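Local coordinates for hypothetical protein PA5202 (Pseudomonas aeruginosa, PDB 1ZKI) that adopts the hotdog fold of the thioesterase superfamily and probably hydrolyses acyl-CoA thioesters, at residues G52-L57 with I83-A88. Sequence-based numbering, arbitrary orientation.
Sequences GALFSL and INYIRA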
loop_
_atom_site.group_PDB
_atom_site.type_symbol
_atom_site.label_atom_id
_atom_site.label_comp_id
_atom_site.label_asym_id
_atom_site.label_seq_id
_atom_site.Cartn_x
_atom_site.Cartn_y
_atom_site.Cartn_z
ATOM N N GLY A 52 -13.535 2.076 11.499
ATOM C CA GLY A 52 -14.125 3.120 10.675
ATOM C C GLY A 52 -13.475 4.477 10.915
ATOM O O GLY A 52 -13.324 5.277 9.985
ATOM N N ALA A 53 -13.119 4.759 12.173
ATOM C CA ALA A 53 -12.466 6.039 12.500
ATOM C C ALA A 53 -11.068 6.090 11.905
ATOM O O ALA A 53 -10.648 7.110 11.345
ATOM C CB ALA A 53 -12.438 6.247 13.993
ATOM N N LEU A 54 -10.360 4.973 12.000
ATOM C CA LEU A 54 -9.041 4.872 11.367
ATOM C C LEU A 54 -9.124 5.037 9.847
ATOM O O LEU A 54 -8.299 5.748 9.252
ATOM C CB LEU A 54 -8.382 3.549 11.720
ATOM C CG LEU A 54 -7.856 3.478 13.158
ATOM C CD1 LEU A 54 -7.545 2.029 13.615
ATOM C CD2 LEU A 54 -6.621 4.368 13.358
ATOM N N PHE A 55 -10.109 4.403 9.216
ATOM C CA PHE A 55 -10.266 4.574 7.785
ATOM C C PHE A 55 -10.605 6.028 7.439
ATOM O O PHE A 55 -10.089 6.562 6.462
ATOM C CB PHE A 55 -11.327 3.632 7.232
ATOM C CG PHE A 55 -11.563 3.812 5.770
ATOM C CD1 PHE A 55 -10.875 3.025 4.845
ATOM C CD2 PHE A 55 -12.442 4.803 5.318
ATOM C CE1 PHE A 55 -11.076 3.199 3.471
ATOM C CE2 PHE A 55 -12.656 4.998 3.952
ATOM C CZ PHE A 55 -11.978 4.190 3.021
ATOM N N SER A 56 -11.481 6.657 8.223
ATOM C CA SER A 56 -11.886 8.045 7.979
ATOM C C SER A 56 -10.658 8.950 8.031
ATOM O O SER A 56 -10.455 9.783 7.166
ATOM C CB SER A 56 -12.929 8.484 9.001
ATOM O OG SER A 56 -14.119 7.717 8.847
ATOM N N LEU A 57 -9.824 8.743 9.042
ATOM C CA LEU A 57 -8.558 9.441 9.133
ATOM C C LEU A 57 -7.739 9.250 7.855
ATOM O O LEU A 57 -7.272 10.241 7.247
ATOM C CB LEU A 57 -7.792 8.927 10.343
ATOM C CG LEU A 57 -6.315 9.309 10.417
ATOM C CD1 LEU A 57 -6.167 10.833 10.568
ATOM C CD2 LEU A 57 -5.687 8.561 11.591
ATOM N N ILE A 83 -7.519 -0.899 3.096
ATOM C CA ILE A 83 -6.799 -0.668 4.353
ATOM C C ILE A 83 -6.509 -1.999 5.037
ATOM O O ILE A 83 -7.332 -2.916 4.968
ATOM C CB ILE A 83 -7.655 0.253 5.313
ATOM C CG1 ILE A 83 -6.870 0.632 6.576
ATOM C CG2 ILE A 83 -9.021 -0.403 5.702
ATOM C CD1 ILE A 83 -7.509 1.772 7.352
ATOM N N ASN A 84 -5.346 -2.106 5.689
ATOM C CA ASN A 84 -5.048 -3.211 6.609
ATOM C C ASN A 84 -4.943 -2.653 8.003
ATOM O O ASN A 84 -4.309 -1.618 8.209
ATOM C CB ASN A 84 -3.714 -3.876 6.283
ATOM C CG ASN A 84 -3.868 -5.028 5.343
ATOM O OD1 ASN A 84 -3.920 -6.206 5.763
ATOM N ND2 ASN A 84 -3.971 -4.715 4.079
ATOM N N TYR A 85 -5.540 -3.359 8.951
ATOM C CA TYR A 85 -5.457 -2.992 10.367
ATOM C C TYR A 85 -4.419 -3.865 11.025
ATOM O O TYR A 85 -4.502 -5.102 10.971
ATOM C CB TYR A 85 -6.816 -3.210 11.031
ATOM C CG TYR A 85 -7.880 -2.334 10.426
ATOM C CD1 TYR A 85 -7.936 -0.977 10.745
ATOM C CD2 TYR A 85 -8.812 -2.855 9.529
ATOM C CE1 TYR A 85 -8.911 -0.142 10.179
ATOM C CE2 TYR A 85 -9.806 -2.031 8.959
ATOM C CZ TYR A 85 -9.834 -0.679 9.288
ATOM O OH TYR A 85 -10.807 0.131 8.745
ATOM N N ILE A 86 -3.449 -3.234 11.659
ATOM C CA ILE A 86 -2.304 -4.004 12.150
ATOM C C ILE A 86 -2.364 -4.200 13.654
ATOM O O ILE A 86 -2.188 -5.323 14.152
ATOM C CB ILE A 86 -0.977 -3.384 11.655
ATOM C CG1 ILE A 86 -0.846 -3.701 10.152
ATOM C CG2 ILE A 86 0.219 -3.925 12.463
ATOM C CD1 ILE A 86 0.047 -2.779 9.388
ATOM N N ARG A 87 -2.596 -3.124 14.396
ATOM C CA ARG A 87 -2.874 -3.308 15.824
ATOM C C ARG A 87 -3.809 -2.253 16.376
ATOM O O ARG A 87 -3.996 -1.212 15.747
ATOM C CB ARG A 87 -1.587 -3.302 16.624
ATOM C CG ARG A 87 -0.779 -2.007 16.516
ATOM C CD ARG A 87 0.472 -2.170 17.371
ATOM N NE ARG A 87 0.127 -2.156 18.792
ATOM C CZ ARG A 87 0.993 -2.046 19.797
ATOM N NH1 ARG A 87 2.297 -1.922 19.565
ATOM N NH2 ARG A 87 0.536 -2.012 21.042
ATOM N N ALA A 88 -4.369 -2.543 17.553
ATOM C CA ALA A 88 -5.408 -1.714 18.156
ATOM C C ALA A 88 -4.809 -0.516 18.873
ATOM O O ALA A 88 -3.705 -0.597 19.439
ATOM C CB ALA A 88 -6.233 -2.537 19.148
#
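I83 and Y85, alternate residues near the end of strand 76-85, meet L54 and F55 in the first turns of helix 51-70. From the CB of I83, which is directed at the helix, CG2 branches to the edge of the F55 ring and lies 4.0 Å from its CD1, near the ring plane. The other branch runs through CG1, set anti to the backbone N (chi1 -174°), beneath one face of the Y85 ring, where it is offset toward the rim. I83 CD1, the tip, ends against the helix backbone, 4.0 Å from F55 CA. The Y85 ring extends from the strand to the helix: one edge faces L54, with CE1 4.0 Å from L54 CB, and its OH reaches to 3.8 Å from F55 CB. That hydroxyl is hydrogen-bonded to the carbonyl O of G51 at the start of the helix, which holds the tip of Y85; the side-chain contacts between the segments are otherwise apolar. With 216 Å² buried, this is a modest surface contact between the long helix of the hotdog fold and strand 76-85, outermost in this chain's antiparallel sheet. L54 also packs on V121 of the adjacent strand 119-130; the axes of strand 83-85 and helix 52-57 run at 136°.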